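Local coordinates for aldehyde dehydrogenase (Staphylococcus aureus, PDB 6K10), which catalyses the NAD-dependent oxidation of 4,4'-diaponeurosporen-4-al to 4,4'-diaponeurosporenoic acid in the biosynthesis of the carotenoid staphyloxanthin, at residues 224-229 / 257-262; 371-376 / 390-395; 231-236 / 268-273; 281-286 / 324-329; 55-60 / 150-155. The protein carries 1 engineered substitution. All blocks are in the same frame, centred on the assembly; numbering follows the deposited sequence.

Contact 1: residues 224-229 / 257-262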
# COMPACT_ATOMS: atom_id res chain seq x y z
N VAL A 224 -15.31 -13.59 18.25
CA VAL A 224 -16.71 -13.18 18.28
C VAL A 224 -17.03 -12.79 19.71
O VAL A 224 -16.85 -13.59 20.63
CB VAL A 224 -17.65 -14.29 17.79
CG1 VAL A 224 -19.12 -13.85 17.89
CG2 VAL A 224 -17.31 -14.71 16.38
N ILE A 225 -17.45 -11.54 19.91
CA ILE A 225 -17.97 -11.09 21.20
C ILE A 225 -19.48 -11.21 21.15
O ILE A 225 -20.12 -10.70 20.22
CB ILE A 225 -17.54 -9.65 21.53
CG1 ILE A 225 -16.02 -9.49 21.43
CG2 ILE A 225 -17.97 -9.29 22.94
CD1 ILE A 225 -15.56 -8.05 21.27
N VAL A 226 -20.05 -11.88 22.14
CA VAL A 226 -21.50 -12.00 22.31
C VAL A 226 -21.80 -11.42 23.69
O VAL A 226 -21.52 -12.07 24.70
CB VAL A 226 -21.98 -13.45 22.19
CG1 VAL A 226 -23.49 -13.54 22.45
CG2 VAL A 226 -21.62 -14.03 20.84
N ASP A 227 -22.34 -10.20 23.73
CA ASP A 227 -22.62 -9.59 25.02
C ASP A 227 -24.03 -9.91 25.48
O ASP A 227 -24.81 -10.57 24.78
CB ASP A 227 -22.33 -8.08 24.98
CG ASP A 227 -23.42 -7.23 24.33
OD1 ASP A 227 -24.55 -7.71 24.04
OD2 ASP A 227 -23.14 -6.03 24.11
N GLU A 228 -24.37 -9.44 26.68
CA GLU A 228 -25.60 -9.85 27.35
C GLU A 228 -26.86 -9.29 26.69
O GLU A 228 -27.95 -9.74 27.04
CB GLU A 228 -25.55 -9.44 28.82
CG GLU A 228 -25.36 -7.95 29.07
CD GLU A 228 -23.90 -7.55 29.18
OE1 GLU A 228 -23.07 -8.10 28.42
OE2 GLU A 228 -23.58 -6.68 30.02
N THR A 229 -26.73 -8.35 25.76
CA THR A 229 -27.89 -7.81 25.05
C THR A 229 -28.15 -8.50 23.72
O THR A 229 -29.14 -8.16 23.05
CB THR A 229 -27.71 -6.30 24.81
OG1 THR A 229 -26.70 -6.09 23.81
CG2 THR A 229 -27.31 -5.60 26.09
N ILE A 257 -15.13 -17.70 20.76
CA ILE A 257 -16.22 -16.86 21.25
C ILE A 257 -15.87 -16.35 22.64
O ILE A 257 -15.43 -17.12 23.50
CB ILE A 257 -17.56 -17.62 21.27
CG1 ILE A 257 -17.91 -18.13 19.86
CG2 ILE A 257 -18.68 -16.75 21.85
CD1 ILE A 257 -19.34 -18.65 19.70
N LEU A 258 -16.04 -15.04 22.85
CA LEU A 258 -16.06 -14.42 24.16
C LEU A 258 -17.50 -14.02 24.42
O LEU A 258 -18.01 -13.09 23.79
CB LEU A 258 -15.14 -13.20 24.21
CG LEU A 258 -13.63 -13.45 24.22
CD1 LEU A 258 -12.91 -12.17 23.84
CD2 LEU A 258 -13.15 -13.96 25.57
N VAL A 259 -18.18 -14.76 25.31
CA VAL A 259 -19.59 -14.53 25.60
C VAL A 259 -19.72 -14.08 27.05
O VAL A 259 -19.01 -14.57 27.93
CB VAL A 259 -20.44 -15.79 25.33
CG1 VAL A 259 -20.04 -16.96 26.23
CG2 VAL A 259 -21.93 -15.49 25.47
N HIS A 260 -20.62 -13.13 27.28
CA HIS A 260 -20.87 -12.69 28.65
C HIS A 260 -21.42 -13.85 29.47
O HIS A 260 -22.24 -14.64 29.00
CB HIS A 260 -21.85 -11.52 28.68
CG HIS A 260 -21.97 -10.88 30.03
ND1 HIS A 260 -22.86 -11.32 30.98
CD2 HIS A 260 -21.30 -9.85 30.59
CE1 HIS A 260 -22.74 -10.58 32.07
NE2 HIS A 260 -21.80 -9.68 31.86
N GLU A 261 -20.93 -13.96 30.71
CA GLU A 261 -21.30 -15.01 31.65
C GLU A 261 -22.80 -15.29 31.68
O GLU A 261 -23.22 -16.45 31.73
CB GLU A 261 -20.83 -14.61 33.05
CG GLU A 261 -19.69 -15.42 33.61
CD GLU A 261 -19.09 -14.77 34.84
OE1 GLU A 261 -19.79 -13.94 35.47
OE2 GLU A 261 -17.93 -15.08 35.18
N SER A 262 -23.60 -14.23 31.65
CA SER A 262 -25.04 -14.36 31.89
C SER A 262 -25.77 -15.05 30.75
O SER A 262 -26.93 -15.46 30.93
CB SER A 262 -25.65 -12.98 32.14
OG SER A 262 -25.63 -12.19 30.96
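Asp-227 OD1 is the best-held polar atom: two donors grip it, both from Thr-229. The backbone N of Thr-229 reaches Asp-227 OD1 at 2.8 Å from above the carboxylate plane, closing an Asx turn. Thr-229 OG1 gives its proton to the syn lone pair of Asp-227 OD1 at 2.7 Å, while Ser-377 OG bonds the other oxygen, OD2. Just before this turn, strand 224-226 runs parallel to strand 257-260 on three fairly straight bonds: Leu-258 N to Val-224 O, Val-226 N to Leu-258 O, and His-260 N to Val-226 O. Beside them Val-226 and Val-259 point the same way, with Val-226 CB 3.9 Å from Val-259 CG2, and the side chains of Ile-257 and Val-226 cross obliquely, touching through their CG2 methyls. Beyond the strands Glu-228 bends at chi2 (-90°) and lays its carboxylate over one face of the His-260 ring, planes 37° apart, without a hydrogen bond to it. Ser-262 N donates to His-260 ND1 at 3.1 Å, which implies an unprotonated ND1 and a proton probably on NE2. Strands 223-226 and 256-260 belong to a beta-alpha-beta unit whose crossover is helix 232-244. Leu-267 of helix 264-279 packs on Val-226, Ile-257 and Val-259; Ile-225 and Leu-258 meet helix 357-365, and strands 372-376 and 348-354 flank the pair.

Contact 2: residues 371-376 / 390-395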
# COMPACT_ATOMS: atom_id res chain seq x y z
N LEU A 371 -7.64 -10.90 11.49
CA LEU A 371 -8.16 -10.54 10.17
C LEU A 371 -9.61 -10.07 10.26
O LEU A 371 -10.02 -9.16 9.53
CB LEU A 371 -8.04 -11.72 9.21
CG LEU A 371 -8.52 -11.50 7.77
CD1 LEU A 371 -8.04 -10.17 7.23
CD2 LEU A 371 -8.03 -12.63 6.90
N SER A 372 -10.39 -10.68 11.14
CA SER A 372 -11.77 -10.26 11.32
C SER A 372 -12.13 -10.25 12.79
O SER A 372 -11.48 -10.88 13.62
CB SER A 372 -12.74 -11.15 10.53
OG SER A 372 -12.82 -12.45 11.07
N LEU A 373 -13.17 -9.48 13.11
CA LEU A 373 -13.76 -9.45 14.44
C LEU A 373 -15.26 -9.29 14.29
O LEU A 373 -15.73 -8.56 13.42
CB LEU A 373 -13.19 -8.31 15.30
CG LEU A 373 -13.74 -8.18 16.73
CD1 LEU A 373 -12.65 -7.74 17.70
CD2 LEU A 373 -14.91 -7.20 16.78
N TYR A 374 -16.01 -9.97 15.16
CA TYR A 374 -17.46 -9.90 15.14
C TYR A 374 -17.97 -9.57 16.53
O TYR A 374 -17.44 -10.05 17.53
CB TYR A 374 -18.07 -11.21 14.63
CG TYR A 374 -17.45 -11.67 13.33
CD1 TYR A 374 -17.76 -11.04 12.14
CD2 TYR A 374 -16.55 -12.73 13.30
CE1 TYR A 374 -17.19 -11.45 10.94
CE2 TYR A 374 -15.98 -13.15 12.11
CZ TYR A 374 -16.30 -12.51 10.94
OH TYR A 374 -15.73 -12.93 9.76
N LEU A 375 -19.01 -8.74 16.58
CA LEU A 375 -19.68 -8.39 17.83
C LEU A 375 -21.17 -8.58 17.65
O LEU A 375 -21.76 -8.06 16.70
CB LEU A 375 -19.38 -6.94 18.24
CG LEU A 375 -20.28 -6.41 19.36
CD1 LEU A 375 -20.00 -7.14 20.67
CD2 LEU A 375 -20.11 -4.92 19.53
N PHE A 376 -21.78 -9.33 18.57
CA PHE A 376 -23.22 -9.49 18.62
C PHE A 376 -23.73 -8.74 19.83
O PHE A 376 -23.39 -9.09 20.97
CB PHE A 376 -23.62 -10.97 18.65
CG PHE A 376 -23.48 -11.65 17.32
CD1 PHE A 376 -22.27 -12.21 16.94
CD2 PHE A 376 -24.53 -11.68 16.42
CE1 PHE A 376 -22.12 -12.82 15.71
CE2 PHE A 376 -24.39 -12.28 15.18
CZ PHE A 376 -23.19 -12.85 14.83
N LEU A 390 -10.71 -1.49 19.26
CA LEU A 390 -10.01 -2.68 18.78
C LEU A 390 -9.74 -2.56 17.29
O LEU A 390 -10.66 -2.28 16.51
CB LEU A 390 -10.83 -3.95 19.06
CG LEU A 390 -10.99 -4.32 20.54
CD1 LEU A 390 -11.96 -5.47 20.69
CD2 LEU A 390 -9.63 -4.66 21.14
N SER A 391 -8.49 -2.78 16.90
CA SER A 391 -8.09 -2.77 15.50
C SER A 391 -8.07 -4.19 14.96
O SER A 391 -7.56 -5.11 15.61
CB SER A 391 -6.72 -2.11 15.31
OG SER A 391 -6.33 -2.17 13.95
N PHE A 392 -8.61 -4.35 13.76
CA PHE A 392 -8.67 -5.64 13.09
C PHE A 392 -8.87 -5.36 11.61
O PHE A 392 -9.15 -4.23 11.20
CB PHE A 392 -9.79 -6.51 13.66
CG PHE A 392 -11.11 -5.81 13.79
CD1 PHE A 392 -11.42 -5.08 14.93
CD2 PHE A 392 -12.05 -5.87 12.77
CE1 PHE A 392 -12.63 -4.43 15.05
CE2 PHE A 392 -13.26 -5.21 12.89
CZ PHE A 392 -13.55 -4.50 14.03
N GLY A 393 -8.71 -6.41 10.80
CA GLY A 393 -8.81 -6.24 9.36
C GLY A 393 -10.14 -5.67 8.92
O GLY A 393 -10.21 -4.60 8.32
N GLY A 394 -11.21 -6.40 9.22
CA GLY A 394 -12.57 -5.97 8.94
C GLY A 394 -13.50 -6.88 9.71
O GLY A 394 -13.08 -7.89 10.27
N GLY A 395 -14.77 -6.51 9.76
CA GLY A 395 -15.67 -7.31 10.56
C GLY A 395 -17.13 -7.01 10.35
O GLY A 395 -17.55 -6.51 9.31
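Two backbone bonds join strand 372-376 to the chain entering strand 394-397. Gly-394 N donates to Leu-371 O at 3.0 Å, and Leu-373 N reaches Gly-394 O over a longer 3.3 Å; both donors sit above the carbonyl plane. Gly-394 O also meets Ser-372 CA at 2.9 Å, and Gly-395, with no side chain to keep the strands apart, brings its CA to 3.1 Å from Leu-373 O. The hydroxyls find partners elsewhere: Tyr-374 OH bonds Val-252 O, and Ser-372 OG bonds Ser-222 OG. Apolar contact gathers on Leu-373, whose CG is anti to the backbone N. Its CB lies over the centre of the Phe-392 ring, 3.6 Å from the centroid, and Leu-373 CD1 meets Leu-390 CD1 at 3.8 Å. Lys-435 of the second subunit makes a cation-pi contact with Phe-392 and bonds Leu-390 O, while Glu-110 of that subunit takes Ser-391 OG. The catalytic-domain sheet continues into that subunit, as in the dimers of this family. Leu-371 lies close to the predicted active-site positions Glu-217 and Ser-251, the latter engineered. The two cross-strand bonds are bent, one of them long, and the side-chain hydroxyls are satisfied from outside both segments.

Contact 3: residues 231-236 / 268-273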
# COMPACT_ATOMS: atom_id res chain seq x y z
N ASN A 231 -29.15 -10.84 20.54
CA ASN A 231 -30.19 -11.77 20.12
C ASN A 231 -29.52 -13.13 19.97
O ASN A 231 -28.83 -13.38 18.98
CB ASN A 231 -30.84 -11.31 18.82
CG ASN A 231 -32.04 -12.14 18.43
OD1 ASN A 231 -32.05 -13.36 18.60
ND2 ASN A 231 -33.07 -11.49 17.90
N ILE A 232 -29.74 -14.01 20.94
CA ILE A 232 -28.92 -15.22 21.06
C ILE A 232 -29.17 -16.17 19.90
O ILE A 232 -28.23 -16.72 19.32
CB ILE A 232 -29.17 -15.90 22.42
CG1 ILE A 232 -28.84 -14.94 23.56
CG2 ILE A 232 -28.36 -17.18 22.52
CD1 ILE A 232 -27.36 -14.63 23.68
N LYS A 233 -30.44 -16.39 19.55
CA LYS A 233 -30.73 -17.36 18.49
C LYS A 233 -30.25 -16.87 17.14
O LYS A 233 -29.66 -17.63 16.36
CB LYS A 233 -32.22 -17.69 18.44
CG LYS A 233 -32.54 -18.86 17.52
CD LYS A 233 -31.70 -20.08 17.89
CE LYS A 233 -32.11 -21.32 17.10
NZ LYS A 233 -31.87 -21.19 15.64
N VAL A 234 -30.50 -15.59 16.82
CA VAL A 234 -30.01 -15.03 15.57
C VAL A 234 -28.49 -15.00 15.55
O VAL A 234 -27.86 -15.25 14.51
CB VAL A 234 -30.61 -13.63 15.34
CG1 VAL A 234 -30.07 -13.02 14.06
CG2 VAL A 234 -32.13 -13.70 15.30
N ALA A 235 -27.87 -14.68 16.69
CA ALA A 235 -26.41 -14.73 16.77
C ALA A 235 -25.89 -16.12 16.46
O ALA A 235 -24.94 -16.29 15.69
CB ALA A 235 -25.94 -14.28 18.15
N SER A 236 -26.52 -17.14 17.05
CA SER A 236 -26.06 -18.51 16.84
C SER A 236 -26.20 -18.92 15.38
O SER A 236 -25.37 -19.68 14.86
CB SER A 236 -26.84 -19.46 17.75
OG SER A 236 -28.10 -19.79 17.20
N ILE A 268 -24.87 -21.63 24.09
CA ILE A 268 -24.55 -23.03 23.80
C ILE A 268 -25.80 -23.77 23.34
O ILE A 268 -25.77 -24.53 22.37
CB ILE A 268 -23.91 -23.70 25.02
CG1 ILE A 268 -22.52 -23.10 25.28
CG2 ILE A 268 -23.83 -25.21 24.83
CD1 ILE A 268 -21.80 -23.74 26.44
N THR A 269 -26.92 -23.55 24.04
CA THR A 269 -28.18 -24.18 23.65
C THR A 269 -28.58 -23.78 22.23
O THR A 269 -28.97 -24.63 21.42
CB THR A 269 -29.27 -23.80 24.65
OG1 THR A 269 -29.00 -24.40 25.92
CG2 THR A 269 -30.64 -24.27 24.15
N ALA A 270 -28.47 -22.48 21.92
CA ALA A 270 -28.90 -22.01 20.60
C ALA A 270 -27.97 -22.50 19.50
O ALA A 270 -28.42 -22.86 18.41
CB ALA A 270 -28.98 -20.48 20.60
N LEU A 271 -26.66 -22.51 19.76
CA LEU A 271 -25.71 -23.02 18.77
C LEU A 271 -25.98 -24.48 18.45
O LEU A 271 -25.98 -24.89 17.28
CB LEU A 271 -24.27 -22.83 19.26
CG LEU A 271 -23.70 -21.42 19.31
CD1 LEU A 271 -22.45 -21.41 20.18
CD2 LEU A 271 -23.39 -20.90 17.92
N SER A 272 -26.20 -25.30 19.49
CA SER A 272 -26.48 -26.71 19.27
C SER A 272 -27.77 -26.90 18.48
O SER A 272 -27.84 -27.72 17.56
CB SER A 272 -26.57 -27.43 20.62
OG SER A 272 -25.40 -27.22 21.39
N LYS A 273 -28.81 -26.14 18.83
CA LYS A 273 -30.07 -26.22 18.10
C LYS A 273 -29.90 -25.82 16.64
O LYS A 273 -30.44 -26.47 15.74
CB LYS A 273 -31.11 -25.33 18.78
CG LYS A 273 -32.40 -25.19 18.00
CD LYS A 273 -33.35 -24.23 18.68
CE LYS A 273 -34.54 -24.95 19.28
NZ LYS A 273 -35.56 -24.00 19.80
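Two helices on the same face of the alpha/beta sheet of the catalytic domain meet here: helix 232-244, the crossover of a beta-alpha-beta unit, and helix 264-279. Their short segments cross at -48° with axes 8.5 Å apart, a close approach, with small residues, Ala-270 and Ser-236, at the meeting point. Ile-268 opens the second segment turned away from the first helix, its side chain packed on Val-313 and Ile-351. Ala-270 sits in the middle of the interface. Its CB is 3.6 Å from Ser-236 OG and also touches Ile-232 CG2 and Lys-233 CD, each at 3.9 Å. Leu-271 starts off away from the other helix, but its branch returns, and Leu-271 CD2 reaches Ser-236 CB at 3.7 Å. That serine is held by its own helix: with OG between the backbone N and the carbonyl carbon (chi1 81°), Ser-236 OG donates to an in-plane lone pair of Lys-233 O at 2.8 Å, and it also bonds Thr-274. Ser-272 faces away and gives its OG proton to Ile-268 O, which accepts the Ser-272 backbone N too. Lys-233 NZ makes salt bridges to Glu-237 and Glu-277; the like-charged NZ atoms of Lys-233 and Lys-273 stay 6.2 Å apart. The aliphatic arms of these lysines cross at about a right angle, Lys-233 CE lying 3.5 Å from Lys-273 CD.

Contact 4: residues 281-286 / 324-329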
# COMPACT_ATOMS: atom_id res chain seq x y z
N GLN A 281 -29.30 -34.69 12.59
CA GLN A 281 -28.77 -35.42 13.74
C GLN A 281 -27.50 -36.19 13.40
O GLN A 281 -26.65 -36.39 14.28
CB GLN A 281 -29.84 -36.37 14.29
CG GLN A 281 -29.36 -37.27 15.43
CD GLN A 281 -28.94 -36.49 16.67
OE1 GLN A 281 -29.41 -35.37 16.90
NE2 GLN A 281 -28.05 -37.07 17.46
N ASN A 282 -27.33 -36.62 12.16
CA ASN A 282 -26.10 -37.26 11.71
C ASN A 282 -25.43 -36.31 10.71
O ASN A 282 -25.67 -36.38 9.51
CB ASN A 282 -26.37 -38.63 11.09
CG ASN A 282 -25.09 -39.39 10.80
OD1 ASN A 282 -24.00 -38.95 11.15
ND2 ASN A 282 -25.23 -40.55 10.16
N ILE A 283 -24.60 -35.41 11.24
CA ILE A 283 -24.00 -34.36 10.41
C ILE A 283 -23.07 -34.94 9.36
O ILE A 283 -22.86 -34.34 8.30
CB ILE A 283 -23.29 -33.33 11.32
CG1 ILE A 283 -24.30 -32.70 12.28
CG2 ILE A 283 -22.61 -32.24 10.50
CD1 ILE A 283 -23.67 -31.83 13.35
N GLN A 284 -22.52 -36.14 9.60
CA GLN A 284 -21.70 -36.79 8.59
C GLN A 284 -22.50 -37.12 7.34
O GLN A 284 -21.92 -37.28 6.26
CB GLN A 284 -21.05 -38.06 9.15
CG GLN A 284 -19.92 -38.59 8.28
CD GLN A 284 -19.14 -39.71 8.94
OE1 GLN A 284 -19.21 -39.90 10.16
NE2 GLN A 284 -18.39 -40.46 8.14
N GLN A 285 -23.83 -37.22 7.45
CA GLN A 285 -24.69 -37.51 6.32
C GLN A 285 -25.20 -36.26 5.62
O GLN A 285 -25.87 -36.37 4.59
CB GLN A 285 -25.88 -38.37 6.77
N SER A 286 -24.90 -35.07 6.15
CA SER A 286 -25.41 -33.84 5.55
C SER A 286 -24.66 -33.53 4.25
O SER A 286 -23.43 -33.54 4.24
CB SER A 286 -25.27 -32.67 6.52
OG SER A 286 -25.49 -31.43 5.86
N TYR A 324 -13.31 -36.34 7.93
CA TYR A 324 -14.50 -35.71 8.48
C TYR A 324 -14.28 -35.33 9.93
O TYR A 324 -13.74 -36.12 10.71
CB TYR A 324 -15.70 -36.66 8.37
CG TYR A 324 -16.88 -36.25 9.22
CD1 TYR A 324 -17.68 -35.18 8.86
CD2 TYR A 324 -17.19 -36.94 10.39
CE1 TYR A 324 -18.76 -34.80 9.63
CE2 TYR A 324 -18.27 -36.57 11.17
CZ TYR A 324 -19.05 -35.50 10.79
OH TYR A 324 -20.13 -35.12 11.56
N ILE A 325 -14.70 -34.12 10.29
CA ILE A 325 -14.72 -33.67 11.68
C ILE A 325 -16.05 -32.98 11.92
O ILE A 325 -16.41 -32.03 11.22
CB ILE A 325 -13.55 -32.74 12.01
CG1 ILE A 325 -12.24 -33.51 11.87
CG2 ILE A 325 -13.70 -32.20 13.43
CD1 ILE A 325 -11.04 -32.75 12.31
N GLU A 326 -16.79 -33.48 12.91
CA GLU A 326 -18.11 -32.95 13.23
C GLU A 326 -17.99 -31.54 13.80
O GLU A 326 -17.01 -31.21 14.48
CB GLU A 326 -18.79 -33.87 14.24
CG GLU A 326 -20.24 -33.55 14.53
CD GLU A 326 -20.82 -34.45 15.61
OE1 GLU A 326 -22.06 -34.53 15.72
OE2 GLU A 326 -20.03 -35.07 16.35
N PRO A 327 -18.97 -30.67 13.53
CA PRO A 327 -19.03 -29.39 14.24
C PRO A 327 -18.98 -29.60 15.74
O PRO A 327 -19.76 -30.37 16.31
CB PRO A 327 -20.37 -28.80 13.79
CG PRO A 327 -20.54 -29.34 12.42
CD PRO A 327 -19.97 -30.74 12.46
N THR A 328 -18.04 -28.92 16.40
CA THR A 328 -17.73 -29.17 17.80
C THR A 328 -17.71 -27.86 18.57
O THR A 328 -17.06 -26.90 18.15
CB THR A 328 -16.39 -29.89 17.93
OG1 THR A 328 -16.41 -31.09 17.17
CG2 THR A 328 -16.10 -30.22 19.39
N LEU A 329 -18.41 -27.84 19.70
CA LEU A 329 -18.40 -26.71 20.62
C LEU A 329 -17.64 -27.10 21.89
O LEU A 329 -17.77 -28.22 22.38
CB LEU A 329 -19.82 -26.28 20.99
CG LEU A 329 -20.79 -25.99 19.84
CD1 LEU A 329 -22.14 -25.54 20.39
CD2 LEU A 329 -20.22 -24.94 18.90
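A single 3-10 turn, 283-285, in the loop after helix 264-279 packs against strand 324-330 of the mixed catalytic-domain sheet, near the place where a short irregular piece at Glu-326 and Pro-327 interrupts that strand. The flat groups meet face to face. Gln-284 runs out extended from a CG anti to its backbone N (chi1 -165°) and crosses one face of the Tyr-324 ring. Gln-284 CG stands over the ring centre, 3.8 Å from the centroid of Tyr-324, as a CH-pi contact. Further along, the amide stacks on the ring with the planes 24° apart, and Gln-284 OE1 lies 3.6 Å from Tyr-324 CD2. The backbone N of Glu-326 lies over the opposite face, toward the rim. Apolar contact is the work of Ile-283, which points toward the strand: Ile-283 CG2 meets Pro-327 CD tip to tip at 3.6 Å. Two polar atoms make van der Waals contact with the same side chain, Glu-326 OE1 at 3.9 Å from Ile-283 CD1 and Tyr-324 OH against Ile-283 CB. Polar bonds do not cross between the segments. The Gln-284 amide is instead fixed by Asp-319 and Glu-322, both bonded to NE2, and Glu-326 OE2 is taken by His-317 ND1, so the two side chains are positioned from the 317-322 region. Across the break in the strand Thr-328 OG1 donates to Glu-326 O at 2.8 Å. Tyr-324 OH stands 3.3 Å from Gln-284 N, but the angle is too poor for a hydrogen bond.

Contact 5: residues 55-60 / 150-155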
# COMPACT_ATOMS: atom_id res chain seq x y z
N LEU A 55 -13.42 -29.18 -6.52
CA LEU A 55 -13.69 -28.66 -5.18
C LEU A 55 -14.35 -29.71 -4.31
O LEU A 55 -14.09 -29.79 -3.10
CB LEU A 55 -14.56 -27.41 -5.28
CG LEU A 55 -13.89 -26.18 -5.90
CD1 LEU A 55 -14.91 -25.12 -6.27
CD2 LEU A 55 -12.85 -25.62 -4.94
N TYR A 56 -15.21 -30.54 -4.90
CA TYR A 56 -15.88 -31.58 -4.14
C TYR A 56 -14.89 -32.66 -3.69
O TYR A 56 -14.90 -33.08 -2.53
CB TYR A 56 -17.00 -32.20 -4.98
CG TYR A 56 -17.77 -33.27 -4.25
CD1 TYR A 56 -18.68 -32.94 -3.26
CD2 TYR A 56 -17.58 -34.61 -4.56
CE1 TYR A 56 -19.39 -33.92 -2.59
CE2 TYR A 56 -18.29 -35.60 -3.89
CZ TYR A 56 -19.19 -35.25 -2.91
OH TYR A 56 -19.89 -36.22 -2.25
N THR A 57 -14.04 -33.12 -4.61
CA THR A 57 -13.13 -34.21 -4.27
C THR A 57 -12.08 -33.77 -3.26
O THR A 57 -11.73 -34.53 -2.35
CB THR A 57 -12.48 -34.75 -5.54
OG1 THR A 57 -13.49 -35.24 -6.43
CG2 THR A 57 -11.52 -35.89 -5.21
N ASP A 58 -11.58 -32.54 -3.39
CA ASP A 58 -10.47 -32.09 -2.55
C ASP A 58 -10.92 -31.53 -1.20
O ASP A 58 -10.20 -31.70 -0.21
CB ASP A 58 -9.64 -31.03 -3.29
CG ASP A 58 -8.92 -31.59 -4.50
OD1 ASP A 58 -8.97 -32.83 -4.70
OD2 ASP A 58 -8.30 -30.80 -5.23
N LEU A 59 -12.09 -30.89 -1.14
CA LEU A 59 -12.53 -30.20 0.07
C LEU A 59 -13.91 -30.64 0.54
O LEU A 59 -14.43 -30.08 1.51
CB LEU A 59 -12.52 -28.69 -0.15
CG LEU A 59 -11.15 -28.01 -0.25
CD1 LEU A 59 -11.29 -26.57 -0.72
CD2 LEU A 59 -10.43 -28.06 1.09
N GLY A 60 -14.52 -31.63 -0.11
CA GLY A 60 -15.88 -32.01 0.22
C GLY A 60 -16.87 -30.88 0.04
O GLY A 60 -17.91 -30.86 0.70
N THR A 150 -4.68 -29.02 -2.60
CA THR A 150 -5.87 -29.33 -3.38
C THR A 150 -5.43 -29.58 -4.82
O THR A 150 -5.57 -28.71 -5.68
CB THR A 150 -6.89 -28.19 -3.30
OG1 THR A 150 -6.25 -26.94 -3.60
CG2 THR A 150 -7.47 -28.10 -1.89
N PRO A 151 -4.89 -30.77 -5.10
CA PRO A 151 -4.21 -30.97 -6.39
C PRO A 151 -5.15 -31.07 -7.58
O PRO A 151 -4.75 -30.71 -8.70
CB PRO A 151 -3.44 -32.28 -6.18
CG PRO A 151 -4.26 -33.02 -5.18
CD PRO A 151 -4.87 -31.98 -4.27
N ASN A 152 -6.38 -31.55 -7.39
CA ASN A 152 -7.31 -31.59 -8.51
C ASN A 152 -7.75 -30.18 -8.90
O ASN A 152 -7.87 -29.88 -10.09
CB ASN A 152 -8.52 -32.45 -8.16
CG ASN A 152 -8.17 -33.92 -8.05
OD1 ASN A 152 -7.87 -34.57 -9.05
ND2 ASN A 152 -8.19 -34.45 -6.83
N VAL A 153 -7.97 -29.31 -7.91
CA VAL A 153 -8.31 -27.93 -8.21
C VAL A 153 -7.16 -27.23 -8.92
O VAL A 153 -7.36 -26.51 -9.91
CB VAL A 153 -8.70 -27.18 -6.91
CG1 VAL A 153 -9.09 -25.75 -7.23
CG2 VAL A 153 -9.83 -27.91 -6.20
N ALA A 154 -5.93 -27.44 -8.44
CA ALA A 154 -4.77 -26.82 -9.06
C ALA A 154 -4.63 -27.22 -10.52
O ALA A 154 -4.34 -26.38 -11.38
CB ALA A 154 -3.50 -27.18 -8.28
N ARG A 155 -4.85 -28.50 -10.83
CA ARG A 155 -4.73 -28.97 -12.21
C ARG A 155 -5.83 -28.39 -13.08
O ARG A 155 -5.59 -28.03 -14.24
CB ARG A 155 -4.78 -30.50 -12.26
CG ARG A 155 -4.62 -31.07 -13.67
CD ARG A 155 -3.47 -30.43 -14.43
NE ARG A 155 -2.17 -30.66 -13.80
CZ ARG A 155 -1.56 -31.84 -13.72
NH1 ARG A 155 -0.38 -31.92 -13.13
NH2 ARG A 155 -2.13 -32.93 -14.24
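Asp-58 points from the last turn of helix 48-59 at the first turn of helix 151-164, its CG anti to the carbonyl carbon (chi1 -66°). Asn-152 crosses it obliquely, the carboxylate and amide planes 34° apart. Asn-152 ND2 gives a nearly straight bond (176°) to the syn lone pair of Asp-58 OD1 at 2.8 Å. The other oxygen serves the backbone: Val-153 N meets Asp-58 OD2 at 3.1 Å from above the carboxylate plane, and Asn-152 N adds a weak bond at 3.0 Å. An acid from one helix thus takes up amides at the start of another, where Thr-150 holds the N-cap position without a capping bond; the helix end probably favours the charged form of Asp-58. Helix 151-164 links the parallel strands 141-145 and 170-172 in what is, for this family, the NAD-binding domain. Thr-150 CG2 lies 3.9 Å from Asp-58 CB, and the Thr-150 side chain crosses Leu-59 obliquely. Val-153 CG2 comes to 3.4 Å from Asp-58 OD2, on the side from which Val-153 N approaches, and the side chain crosses Leu-55 obliquely, Val-153 CG2 to Leu-55 CD2 4.0 Å. Pro-124 packs against Leu-59, Thr-150 and Val-153.

In the fold
Contacts 1, 2 and 4 all reach one mixed sheet of the catalytic domain, and contact 3 pairs two helices on it. Contacts 1 and 2 join through neighbouring strands 223-226 and 372-376, their centres about 15 Å apart. Contact 3 lies about 12 Å from contact 1 between centres; helix 232-244 connects the strands of contact 1, so their segments alternate along the chain. Leu-271 and Leu-329 bring contacts 3 and 4 together. Contact 5, first in sequence, lies in the NAD-binding domain, as in this family, its centre about 30 Å from that of contact 2. The contacts thus sample both domains, with contact 2 linking the catalytic sheet to the dimer interface and the predicted active site.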